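Local coordinates for cysteine protease-like VirA (Shigella flexneri, PDB 3EB8), which is a secreted effector of the EspG/VirA family required for bacterial entry into epithelial cells and for spread between them, although its reported tubulin-cleaving protease activity is disputed, at residues E74-N77 against L78-S81; K133-D136 against F137-V140; Q207-L210 against C211-T214; P226-I229 against S230-S234. All coordinates share one frame; numbering follows the deposited sequence.

Contact 1 of 4, residues E74-N77 against L78-S81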
ATOM      1  N   GLU A  74       7.079 -21.732 -12.128  1.00 72.70           N
ATOM      2  CA  GLU A  74       6.325 -20.930 -13.087  1.00 68.13           C
ATOM      3  C   GLU A  74       5.315 -20.040 -12.371  1.00 65.93           C
ATOM      4  O   GLU A  74       4.953 -18.968 -12.846  1.00 64.66           O
ATOM      5  CB  GLU A  74       5.628 -21.858 -14.083  1.00 76.88           C
ATOM      6  CG  GLU A  74       6.519 -23.017 -14.526  1.00 84.34           C
ATOM      7  CD  GLU A  74       5.801 -24.025 -15.401  1.00 90.06           C
ATOM      8  OE1 GLU A  74       6.484 -24.668 -16.232  1.00 96.43           O
ATOM      9  OE2 GLU A  74       4.562 -24.169 -15.268  1.00 73.30           O
ATOM     10  N   TYR A  75       4.864 -20.497 -11.216  1.00 65.68           N
ATOM     11  CA  TYR A  75       3.858 -19.788 -10.455  1.00 63.95           C
ATOM     12  C   TYR A  75       4.489 -18.616  -9.719  1.00 65.98           C
ATOM     13  O   TYR A  75       3.873 -17.562  -9.554  1.00 65.77           O
ATOM     14  CB  TYR A  75       3.184 -20.744  -9.464  1.00 65.93           C
ATOM     15  CG  TYR A  75       2.278 -20.066  -8.455  1.00 66.10           C
ATOM     16  CD1 TYR A  75       1.347 -19.117  -8.848  1.00 61.81           C
ATOM     17  CD2 TYR A  75       2.342 -20.395  -7.104  1.00 63.01           C
ATOM     18  CE1 TYR A  75       0.524 -18.506  -7.930  1.00 60.69           C
ATOM     19  CE2 TYR A  75       1.511 -19.794  -6.178  1.00 61.83           C
ATOM     20  CZ  TYR A  75       0.613 -18.852  -6.599  1.00 60.72           C
ATOM     21  OH  TYR A  75      -0.202 -18.252  -5.677  1.00 59.80           O
ATOM     22  N   ASN A  76       5.721 -18.800  -9.261  1.00 62.89           N
ATOM     23  CA  ASN A  76       6.410 -17.724  -8.560  1.00 61.58           C
ATOM     24  C   ASN A  76       6.844 -16.671  -9.566  1.00 61.12           C
ATOM     25  O   ASN A  76       6.865 -15.476  -9.271  1.00 65.29           O
ATOM     26  CB  ASN A  76       7.590 -18.263  -7.738  1.00 62.47           C
ATOM     27  CG  ASN A  76       7.140 -18.922  -6.447  1.00 80.43           C
ATOM     28  OD1 ASN A  76       6.552 -18.278  -5.571  1.00 81.14           O
ATOM     29  ND2 ASN A  76       7.410 -20.217  -6.323  1.00 90.53           N
ATOM     30  N   ASN A  77       7.157 -17.127 -10.767  1.00 62.46           N
ATOM     31  CA  ASN A  77       7.417 -16.218 -11.866  1.00 62.29           C
ATOM     32  C   ASN A  77       6.161 -15.376 -12.143  1.00 60.88           C
ATOM     33  O   ASN A  77       6.223 -14.152 -12.316  1.00 59.88           O
ATOM     34  CB  ASN A  77       7.807 -17.029 -13.102  1.00 67.53           C
ATOM     35  CG  ASN A  77       8.414 -16.177 -14.190  1.00 89.01           C
ATOM     36  OD1 ASN A  77       7.729 -15.769 -15.135  1.00 85.49           O
ATOM     37  ND2 ASN A  77       9.708 -15.893 -14.063  1.00 99.20           N
ATOM     38  N   LEU A  78       5.010 -16.043 -12.174  1.00 61.00           N
ATOM     39  CA  LEU A  78       3.733 -15.365 -12.388  1.00 59.95           C
ATOM     40  C   LEU A  78       3.476 -14.345 -11.294  1.00 58.32           C
ATOM     41  O   LEU A  78       3.070 -13.230 -11.565  1.00 57.42           O
ATOM     42  CB  LEU A  78       2.586 -16.376 -12.446  1.00 60.62           C
ATOM     43  CG  LEU A  78       1.178 -15.834 -12.700  1.00 59.90           C
ATOM     44  CD1 LEU A  78       0.275 -16.912 -13.277  1.00 62.46           C
ATOM     45  CD2 LEU A  78       0.575 -15.298 -11.438  1.00 58.69           C
ATOM     46  N   LEU A  79       3.715 -14.727 -10.050  1.00 58.11           N
ATOM     47  CA  LEU A  79       3.496 -13.810  -8.941  1.00 56.71           C
ATOM     48  C   LEU A  79       4.308 -12.518  -9.051  1.00 55.93           C
ATOM     49  O   LEU A  79       3.831 -11.441  -8.690  1.00 54.85           O
ATOM     50  CB  LEU A  79       3.801 -14.501  -7.616  1.00 56.84           C
ATOM     51  CG  LEU A  79       2.760 -15.532  -7.194  1.00 57.45           C
ATOM     52  CD1 LEU A  79       3.109 -16.138  -5.841  1.00 57.67           C
ATOM     53  CD2 LEU A  79       1.380 -14.896  -7.184  1.00 56.68           C
ATOM     54  N   SER A  80       5.541 -12.630  -9.537  1.00 56.69           N
ATOM     55  CA  SER A  80       6.407 -11.467  -9.614  1.00 56.24           C
ATOM     56  C   SER A  80       5.964 -10.511 -10.718  1.00 56.02           C
ATOM     57  O   SER A  80       6.310  -9.337 -10.697  1.00 55.48           O
ATOM     58  CB  SER A  80       7.877 -11.877  -9.795  1.00 57.40           C
ATOM     59  OG  SER A  80       8.097 -12.451 -11.070  1.00 65.31           O
ATOM     60  N   SER A  81       5.168 -10.994 -11.659  1.00 58.26           N
ATOM     61  CA  SER A  81       4.737 -10.139 -12.754  1.00 56.53           C
ATOM     62  C   SER A  81       3.330  -9.558 -12.573  1.00 55.63           C
ATOM     63  O   SER A  81       2.881  -8.753 -13.397  1.00 55.63           O
ATOM     64  CB  SER A  81       4.842 -10.895 -14.081  1.00 59.78           C
ATOM     65  OG  SER A  81       3.844 -11.893 -14.154  1.00 74.90           O
TER
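Asn77 O is approached by three donors of the next turn, and the side chain of Ser80 makes the shortest of these bonds. Ser80 OG lies 2.8 Å from Asn77 O, with a C=O...donor angle of 125° that places the hydroxyl well to one side of the bond axis. The hydroxyl gets there because chi1 of Ser80 is 69°, which sets OG between its own N and carbonyl carbon and folds it back along the helix. Ser80 N and Ser81 N also reach Asn77 O, but both bonds are weak; Ser80 N chiefly bonds Asn76 O, at 3.2 Å. Ser81 repeats the serine pattern one residue on: Ser81 OG and Ser81 N bond to Leu78 O at 3.0 and 3.1 Å, both from the same face of the carbonyl. These turns belong to helix 72-81, which follows the edge strand 66-69 of the antiparallel sheet, and its i-to-i+4 bonds include Leu79 N to Tyr75 O, 2.9 Å. The apolar contact lies on another side of the helix. There Leu79 CD1 rests over one face of the Tyr75 ring in a CH-pi contact, 4.1 Å from the centroid and 23° off the normal. Tyr75 CZ is 3.8 Å from Leu79 CD1, and Leu79 CD2 is as close to Tyr75 CE1. Beyond the helix, Leu70 touches Tyr75 and Leu78, while His93 touches Asn76 and Leu79. The carboxylate of Glu74 turns back to the backbone N of Ser71.

Contact 2 of 4, residues K133-D136 against F137-V140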
ATOM      1  N   LYS A 133     -12.904   0.780  18.370  1.00 61.32           N
ATOM      2  CA  LYS A 133     -12.680   1.140  19.758  1.00 63.51           C
ATOM      3  C   LYS A 133     -12.462   2.647  19.860  1.00 62.59           C
ATOM      4  O   LYS A 133     -12.033   3.281  18.899  1.00 60.43           O
ATOM      5  CB  LYS A 133     -11.478   0.376  20.314  1.00 65.22           C
ATOM      6  CG  LYS A 133     -11.672  -1.134  20.351  1.00 70.71           C
ATOM      7  CD  LYS A 133     -10.368  -1.833  20.696  1.00 89.06           C
ATOM      8  CE  LYS A 133     -10.478  -3.344  20.525  1.00 98.74           C
ATOM      9  NZ  LYS A 133      -9.136  -4.003  20.602  1.00102.62           N
ATOM     10  N   ASP A 134     -12.770   3.207  21.026  1.00 64.50           N
ATOM     11  CA  ASP A 134     -12.643   4.641  21.271  1.00 64.20           C
ATOM     12  C   ASP A 134     -11.226   5.144  21.056  1.00 69.51           C
ATOM     13  O   ASP A 134     -11.008   6.349  20.952  1.00 62.78           O
ATOM     14  CB  ASP A 134     -13.048   4.971  22.711  1.00 73.59           C
ATOM     15  CG  ASP A 134     -14.521   4.822  22.938  1.00103.23           C
ATOM     16  OD1 ASP A 134     -15.239   4.578  21.943  1.00115.48           O
ATOM     17  OD2 ASP A 134     -14.962   4.953  24.102  1.00112.04           O
ATOM     18  N   THR A 135     -10.268   4.224  21.018  1.00 63.93           N
ATOM     19  CA  THR A 135      -8.868   4.596  20.927  1.00 63.78           C
ATOM     20  C   THR A 135      -8.361   4.608  19.487  1.00 65.23           C
ATOM     21  O   THR A 135      -7.241   5.052  19.232  1.00 60.71           O
ATOM     22  CB  THR A 135      -7.982   3.645  21.761  1.00 66.32           C
ATOM     23  OG1 THR A 135      -8.308   2.285  21.453  1.00 66.55           O
ATOM     24  CG2 THR A 135      -8.182   3.878  23.257  1.00 69.39           C
ATOM     25  N   ASP A 136      -9.170   4.116  18.550  1.00 59.51           N
ATOM     26  CA  ASP A 136      -8.754   4.055  17.147  1.00 57.25           C
ATOM     27  C   ASP A 136      -8.340   5.421  16.579  1.00 55.73           C
ATOM     28  O   ASP A 136      -9.058   6.409  16.733  1.00 55.46           O
ATOM     29  CB  ASP A 136      -9.859   3.454  16.281  1.00 56.08           C
ATOM     30  CG  ASP A 136     -10.154   2.002  16.615  1.00 57.53           C
ATOM     31  OD1 ASP A 136      -9.434   1.383  17.429  1.00 59.42           O
ATOM     32  OD2 ASP A 136     -11.122   1.474  16.042  1.00 56.99           O
ATOM     33  N   PHE A 137      -7.174   5.465  15.934  1.00 55.01           N
ATOM     34  CA  PHE A 137      -6.676   6.678  15.280  1.00 53.71           C
ATOM     35  C   PHE A 137      -6.293   7.778  16.261  1.00 59.97           C
ATOM     36  O   PHE A 137      -6.076   8.920  15.859  1.00 55.23           O
ATOM     37  CB  PHE A 137      -7.677   7.217  14.246  1.00 51.89           C
ATOM     38  CG  PHE A 137      -7.860   6.316  13.066  1.00 50.68           C
ATOM     39  CD1 PHE A 137      -8.903   5.390  13.032  1.00 50.98           C
ATOM     40  CD2 PHE A 137      -6.978   6.378  11.987  1.00 49.63           C
ATOM     41  CE1 PHE A 137      -9.057   4.534  11.940  1.00 50.00           C
ATOM     42  CE2 PHE A 137      -7.130   5.532  10.890  1.00 48.80           C
ATOM     43  CZ  PHE A 137      -8.158   4.605  10.870  1.00 49.00           C
ATOM     44  N   ASN A 138      -6.201   7.444  17.544  1.00 57.09           N
ATOM     45  CA  ASN A 138      -5.771   8.426  18.535  1.00 58.68           C
ATOM     46  C   ASN A 138      -4.447   9.109  18.171  1.00 65.64           C
ATOM     47  O   ASN A 138      -4.295  10.315  18.347  1.00 58.66           O
ATOM     48  CB  ASN A 138      -5.657   7.799  19.929  1.00 61.46           C
ATOM     49  CG  ASN A 138      -6.912   7.993  20.763  1.00 99.46           C
ATOM     50  OD1 ASN A 138      -7.977   8.351  20.243  1.00102.44           O
ATOM     51  ND2 ASN A 138      -6.797   7.752  22.070  1.00 91.22           N
ATOM     52  N   SER A 139      -3.490   8.344  17.662  1.00 58.27           N
ATOM     53  CA  SER A 139      -2.165   8.893  17.439  1.00 58.56           C
ATOM     54  C   SER A 139      -1.956   9.458  16.035  1.00 56.31           C
ATOM     55  O   SER A 139      -0.831   9.825  15.685  1.00 56.49           O
ATOM     56  CB  SER A 139      -1.097   7.844  17.739  1.00 60.18           C
ATOM     57  OG  SER A 139      -1.179   6.765  16.835  1.00 59.03           O
ATOM     58  N   VAL A 140      -3.033   9.554  15.252  1.00 54.47           N
ATOM     59  CA  VAL A 140      -2.908   9.841  13.828  1.00 52.56           C
ATOM     60  C   VAL A 140      -2.182  11.150  13.491  1.00 52.48           C
ATOM     61  O   VAL A 140      -1.346  11.164  12.596  1.00 51.86           O
ATOM     62  CB  VAL A 140      -4.266   9.760  13.090  1.00 51.00           C
ATOM     63  CG1 VAL A 140      -5.171  10.869  13.519  1.00 51.14           C
ATOM     64  CG2 VAL A 140      -4.050   9.815  11.593  1.00 49.42           C
TER
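The Phe137 ring leans obliquely against the peptide carbon of Asp136, with Phe137 CD1 3.6 Å from Asp136 C. Asp136 CB also comes within 3.9 Å of Phe137 CD1. Farther out, the ring meets that of Trp237 at an inclination, and Leu338 and Arg339 of helix 335-341 pack on it. The Asp136 carboxylate is met from above its plane by the backbone N of Lys133: the Lys133 N to Asp136 OD2 distance is 3.0 Å and the N-H...O angle 166°. With chi1 at -65°, Asp136 CG sits beside its own N, which turns the carboxylate back toward Lys133, three residues earlier. The Asn138 amide lies near the Thr135 carbonyl, Asn138 CG being 3.3 Å from Thr135 O, although the bond itself is made by the backbone. Asn138 N reaches Thr135 O at 3.1 Å from above the carbonyl plane, closing a type II turn in which Phe137 has a positive phi of 69°. A type I turn, Lys133 to Asp136, precedes it, and another, Phe137 to Val140, leads into helix 140-149. The three turns thus overlap in series. Phe137 O takes Val140 N within the last turn, at 3.2 Å, and also Ser335 OG. Asp136 is buried, and its side chain touches Arg339; the N-H of Lys133, and probably the nearby positive charge of Arg339, would ease burial of the carboxylate, with the aspartate tying the loop back on itself.

Contact 3 of 4, residues Q207-L210 against C211-T214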
ATOM      1  N   GLN A 207       6.306  25.873 -12.144  1.00 85.62           N
ATOM      2  CA  GLN A 207       6.134  25.585 -13.571  1.00 89.21           C
ATOM      3  C   GLN A 207       4.757  25.995 -14.117  1.00 79.86           C
ATOM      4  O   GLN A 207       3.735  25.837 -13.450  1.00 80.31           O
ATOM      5  CB  GLN A 207       6.385  24.100 -13.842  1.00100.09           C
ATOM      6  CG  GLN A 207       7.397  23.426 -12.904  1.00109.72           C
ATOM      7  CD  GLN A 207       6.778  22.914 -11.599  1.00 97.68           C
ATOM      8  OE1 GLN A 207       7.348  22.053 -10.922  1.00 85.60           O
ATOM      9  NE2 GLN A 207       5.610  23.442 -11.249  1.00 96.57           N
ATOM     10  N   GLN A 208       4.738  26.512 -15.340  1.00 82.87           N
ATOM     11  CA  GLN A 208       3.520  27.077 -15.910  1.00 83.86           C
ATOM     12  C   GLN A 208       2.875  26.174 -16.973  1.00 85.57           C
ATOM     13  O   GLN A 208       1.847  26.526 -17.552  1.00 79.79           O
ATOM     14  CB  GLN A 208       3.820  28.456 -16.494  1.00 89.08           C
ATOM     15  CG  GLN A 208       2.729  29.489 -16.254  1.00102.20           C
ATOM     16  CD  GLN A 208       2.717  30.015 -14.827  1.00104.90           C
ATOM     17  OE1 GLN A 208       3.658  29.798 -14.063  1.00108.49           O
ATOM     18  NE2 GLN A 208       1.647  30.711 -14.463  1.00 99.11           N
ATOM     19  N   ASP A 209       3.482  25.015 -17.220  1.00 94.90           N
ATOM     20  CA  ASP A 209       2.957  24.057 -18.197  1.00 95.46           C
ATOM     21  C   ASP A 209       1.492  23.761 -17.932  1.00 86.88           C
ATOM     22  O   ASP A 209       1.032  23.865 -16.795  1.00 74.12           O
ATOM     23  CB  ASP A 209       3.747  22.741 -18.160  1.00101.08           C
ATOM     24  CG  ASP A 209       5.159  22.888 -18.700  1.00121.11           C
ATOM     25  OD1 ASP A 209       5.920  23.731 -18.170  1.00130.65           O
ATOM     26  OD2 ASP A 209       5.512  22.149 -19.646  1.00116.59           O
ATOM     27  N   LEU A 210       0.761  23.392 -18.981  1.00 95.11           N
ATOM     28  CA  LEU A 210      -0.638  23.024 -18.814  1.00 77.10           C
ATOM     29  C   LEU A 210      -0.757  21.931 -17.773  1.00 73.41           C
ATOM     30  O   LEU A 210      -1.599  22.032 -16.886  1.00 77.78           O
ATOM     31  CB  LEU A 210      -1.292  22.593 -20.131  1.00 79.59           C
ATOM     32  CG  LEU A 210      -2.719  22.042 -19.995  1.00 78.63           C
ATOM     33  CD1 LEU A 210      -3.683  23.080 -19.469  1.00 78.92           C
ATOM     34  CD2 LEU A 210      -3.224  21.494 -21.313  1.00 95.46           C
ATOM     35  N   CYS A 211       0.103  20.911 -17.849  1.00 72.49           N
ATOM     36  CA  CYS A 211       0.061  19.824 -16.859  1.00 69.28           C
ATOM     37  C   CYS A 211       0.209  20.325 -15.422  1.00 67.03           C
ATOM     38  O   CYS A 211      -0.547  19.908 -14.568  1.00 64.88           O
ATOM     39  CB  CYS A 211       1.061  18.699 -17.165  1.00 69.09           C
ATOM     40  SG  CYS A 211       2.779  19.224 -17.359  1.00123.03           S
ATOM     41  N   PHE A 212       1.164  21.221 -15.167  1.00 67.76           N
ATOM     42  CA  PHE A 212       1.327  21.799 -13.831  1.00 66.09           C
ATOM     43  C   PHE A 212       0.127  22.641 -13.450  1.00 66.13           C
ATOM     44  O   PHE A 212      -0.292  22.629 -12.302  1.00 64.17           O
ATOM     45  CB  PHE A 212       2.606  22.621 -13.729  1.00 75.79           C
ATOM     46  CG  PHE A 212       3.838  21.787 -13.730  1.00 93.74           C
ATOM     47  CD1 PHE A 212       4.696  21.791 -14.820  1.00112.70           C
ATOM     48  CD2 PHE A 212       4.120  20.961 -12.654  1.00 92.31           C
ATOM     49  CE1 PHE A 212       5.835  21.006 -14.822  1.00119.08           C
ATOM     50  CE2 PHE A 212       5.251  20.174 -12.644  1.00 99.35           C
ATOM     51  CZ  PHE A 212       6.114  20.196 -13.730  1.00111.49           C
ATOM     52  N   GLN A 213      -0.433  23.346 -14.427  1.00 68.64           N
ATOM     53  CA  GLN A 213      -1.621  24.144 -14.189  1.00 69.20           C
ATOM     54  C   GLN A 213      -2.789  23.228 -13.811  1.00 70.89           C
ATOM     55  O   GLN A 213      -3.542  23.517 -12.872  1.00 66.14           O
ATOM     56  CB  GLN A 213      -1.947  25.005 -15.408  1.00 72.73           C
ATOM     57  CG  GLN A 213      -2.740  26.251 -15.078  1.00 99.13           C
ATOM     58  CD  GLN A 213      -2.076  27.139 -14.045  1.00109.07           C
ATOM     59  OE1 GLN A 213      -2.739  27.657 -13.138  1.00108.93           O
ATOM     60  NE2 GLN A 213      -0.765  27.321 -14.173  1.00102.99           N
ATOM     61  N   THR A 214      -2.920  22.105 -14.514  1.00 67.11           N
ATOM     62  CA  THR A 214      -3.951  21.140 -14.155  1.00 65.39           C
ATOM     63  C   THR A 214      -3.716  20.564 -12.751  1.00 62.29           C
ATOM     64  O   THR A 214      -4.642  20.473 -11.946  1.00 62.95           O
ATOM     65  CB  THR A 214      -4.116  20.002 -15.206  1.00 66.07           C
ATOM     66  OG1 THR A 214      -3.107  19.008 -15.019  1.00 90.96           O
ATOM     67  CG2 THR A 214      -4.012  20.545 -16.601  1.00 69.41           C
TER
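Stacking accounts for most of the contact between Gln207 and Phe212. The Gln207 amide lies nearly parallel to the Phe212 ring, the planes 6° apart, with Gln207 CD 3.3 Å above the ring plane and displaced toward its rim. A bend at chi2 of 86° folds the glutamine chain across that face. The spacing of Gln207 CB to the ring is too short in the model to carry any weight, so the stack is secure in its orientation while the exact spacing of this side chain stays uncertain. Van der Waals contacts add to this at the ring's edge, where Asp209 CB stands near the plane, 3.6 Å from Phe212 CD1. Asp209 CB also meets Cys211 SG at 3.7 Å. Hydrogen bonding comes from the start of the helix. Gln213 N meets Asp209 O nearly along its C=O axis, at 2.8 Å, while Asp209 occupies the N-cap position without a capping bond from its side chain. Thr214 OG1 returns to Cys211 O at 2.8 Å. The contact therefore forms where the loop after helix 194-204 becomes helix 210-221, with Gln207 of that loop lying over the face of Phe212 and Asp209 at its edge. It lies at the surface, within the tubulin-binding region, residues 182-273, and helix 226-234 is the next helix along the chain.

Contact 4 of 4, residues P226-I229 against S230-S234; sequences PAFI and SALTS
Pro226 O and Ile229 O each hold two donors of the following turn. At Pro226 O these are Ser230 N, 2.9 Å away, and Ser230 OG, 2.8 Å away, which arrive from opposite faces of the carbonyl plane. Ile229 O repeats the scheme, taking Thr233 N and Thr233 OG1, each at 2.9 Å, again from opposite faces. Different rotations achieve this: Ser230 OG sits beside its own N (chi1 -69°), whereas Thr233 OG1 lies between N and carbonyl carbon (chi1 60°). That setting leaves the threonine methyl, Thr233 CG2, beside its own N and 4.2 Å from Ile229 CG2, the two side chains crossing at a slant. Between the two pairs, Leu232 N meets Phe228 O at 2.8 Å with a practically straight N-H...O angle of 179°. Phe228 and Leu232 touch more loosely, Leu232 CD2 lying obliquely to the ring at 4.2 Å from Phe228 CE2. In the next layer, Tyr300 meets the Phe228 ring edge-to-face and covers Ala227 and Ala231. Leu173 packs on Ile229 and Leu232, and Trp141 and Ile144 on Thr233. Helix 226-234 thus packs against strand 300-312 and helices 140-149 and 167-176. In this buried setting the hydroxyls of Ser230 and Thr233 are satisfied by carbonyls of their own helix, Ser230 OG with a further weak bond to Thr331 O, while Ser234 OG bonds Tyr325 OH, so polar side chains can be accommodated within a largely apolar interior.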
ATOM      1  N   PRO A 226     -12.391  17.935   3.168  1.00 49.04           N
ATOM      2  CA  PRO A 226     -12.072  17.306   4.450  1.00 48.39           C
ATOM      3  C   PRO A 226     -11.998  15.791   4.315  1.00 47.22           C
ATOM      4  O   PRO A 226     -11.268  15.143   5.044  1.00 46.61           O
ATOM      5  CB  PRO A 226     -13.238  17.707   5.348  1.00 49.49           C
ATOM      6  CG  PRO A 226     -13.874  18.872   4.670  1.00 56.76           C
ATOM      7  CD  PRO A 226     -13.686  18.629   3.204  1.00 50.48           C
ATOM      8  N   ALA A 227     -12.731  15.224   3.376  1.00 47.16           N
ATOM      9  CA  ALA A 227     -12.667  13.791   3.212  1.00 46.30           C
ATOM     10  C   ALA A 227     -11.291  13.413   2.680  1.00 45.52           C
ATOM     11  O   ALA A 227     -10.734  12.392   3.053  1.00 45.05           O
ATOM     12  CB  ALA A 227     -13.768  13.293   2.284  1.00 46.70           C
ATOM     13  N   PHE A 228     -10.739  14.260   1.817  1.00 45.80           N
ATOM     14  CA  PHE A 228      -9.399  14.034   1.316  1.00 45.34           C
ATOM     15  C   PHE A 228      -8.345  14.180   2.429  1.00 45.09           C
ATOM     16  O   PHE A 228      -7.445  13.352   2.557  1.00 44.64           O
ATOM     17  CB  PHE A 228      -9.052  14.953   0.141  1.00 46.01           C
ATOM     18  CG  PHE A 228      -7.641  14.780  -0.324  1.00 48.12           C
ATOM     19  CD1 PHE A 228      -7.297  13.712  -1.142  1.00 45.51           C
ATOM     20  CD2 PHE A 228      -6.638  15.629   0.133  1.00 46.03           C
ATOM     21  CE1 PHE A 228      -5.971  13.511  -1.529  1.00 45.94           C
ATOM     22  CE2 PHE A 228      -5.316  15.443  -0.257  1.00 46.02           C
ATOM     23  CZ  PHE A 228      -4.974  14.383  -1.087  1.00 45.77           C
ATOM     24  N   ILE A 229      -8.457  15.235   3.227  1.00 45.66           N
ATOM     25  CA  ILE A 229      -7.529  15.411   4.339  1.00 45.77           C
ATOM     26  C   ILE A 229      -7.586  14.184   5.243  1.00 45.37           C
ATOM     27  O   ILE A 229      -6.564  13.668   5.694  1.00 45.61           O
ATOM     28  CB  ILE A 229      -7.866  16.670   5.162  1.00 46.74           C
ATOM     29  CG1 ILE A 229      -7.792  17.917   4.271  1.00 47.47           C
ATOM     30  CG2 ILE A 229      -6.945  16.777   6.373  1.00 47.12           C
ATOM     31  CD1 ILE A 229      -6.483  18.035   3.476  1.00 47.35           C
ATOM     32  N   SER A 230      -8.805  13.713   5.466  1.00 45.51           N
ATOM     33  CA  SER A 230      -9.057  12.559   6.302  1.00 45.25           C
ATOM     34  C   SER A 230      -8.407  11.327   5.702  1.00 51.50           C
ATOM     35  O   SER A 230      -7.797  10.538   6.423  1.00 44.82           O
ATOM     36  CB  SER A 230     -10.571  12.349   6.472  1.00 53.87           C
ATOM     37  OG  SER A 230     -11.158  13.384   7.248  1.00 46.40           O
ATOM     38  N   ALA A 231      -8.524  11.176   4.382  1.00 44.29           N
ATOM     39  CA  ALA A 231      -7.951  10.025   3.678  1.00 44.02           C
ATOM     40  C   ALA A 231      -6.419  10.024   3.728  1.00 49.93           C
ATOM     41  O   ALA A 231      -5.788   9.004   4.035  1.00 49.81           O
ATOM     42  CB  ALA A 231      -8.418  10.000   2.247  1.00 43.92           C
ATOM     43  N   LEU A 232      -5.829  11.174   3.409  1.00 45.94           N
ATOM     44  CA  LEU A 232      -4.382  11.353   3.472  1.00 44.50           C
ATOM     45  C   LEU A 232      -3.807  11.095   4.877  1.00 44.97           C
ATOM     46  O   LEU A 232      -2.842  10.334   5.043  1.00 45.35           O
ATOM     47  CB  LEU A 232      -4.024  12.766   3.026  1.00 44.81           C
ATOM     48  CG  LEU A 232      -2.570  13.224   3.164  1.00 45.39           C
ATOM     49  CD1 LEU A 232      -1.611  12.322   2.371  1.00 45.50           C
ATOM     50  CD2 LEU A 232      -2.436  14.680   2.731  1.00 45.89           C
ATOM     51  N   THR A 233      -4.397  11.730   5.891  1.00 45.23           N
ATOM     52  CA  THR A 233      -3.855  11.622   7.248  1.00 46.04           C
ATOM     53  C   THR A 233      -4.080  10.238   7.834  1.00 46.24           C
ATOM     54  O   THR A 233      -3.199   9.671   8.454  1.00 47.04           O
ATOM     55  CB  THR A 233      -4.393  12.725   8.208  1.00 46.64           C
ATOM     56  OG1 THR A 233      -5.820  12.638   8.325  1.00 46.37           O
ATOM     57  CG2 THR A 233      -4.016  14.107   7.688  1.00 46.81           C
ATOM     58  N   SER A 234      -5.252   9.676   7.601  1.00 45.75           N
ATOM     59  CA  SER A 234      -5.549   8.367   8.150  1.00 46.15           C
ATOM     60  C   SER A 234      -4.535   7.323   7.703  1.00 47.61           C
ATOM     61  O   SER A 234      -4.302   6.341   8.421  1.00 49.98           O
ATOM     62  CB  SER A 234      -6.948   7.922   7.740  1.00 45.67           C
ATOM     63  OG  SER A 234      -6.987   7.536   6.384  1.00 45.01           O
TER

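The contacts follow in series along the chain, 1 to 4. Contact 1 stands apart on helix 72-81, its centre about 38, 40 and 35 Å from those of contacts 2, 3 and 4, with contacts 2 and 4 across the chain's centre. Contacts 2 and 4, centres about 15 Å apart, touch: the start of helix 140-149 packs on helix 226-234 through Val140 CG2, 3.3 Å from Thr233 O, and the preceding loop through Phe137 CE2, 3.8 Å from Ser234 O. Contact 3, centred about 39 Å from contact 2 and 25 Å from contact 4, shares the tubulin-binding region with contact 4; helices 210-221 and 226-234 are successive, taking it from exposed end to buried helix.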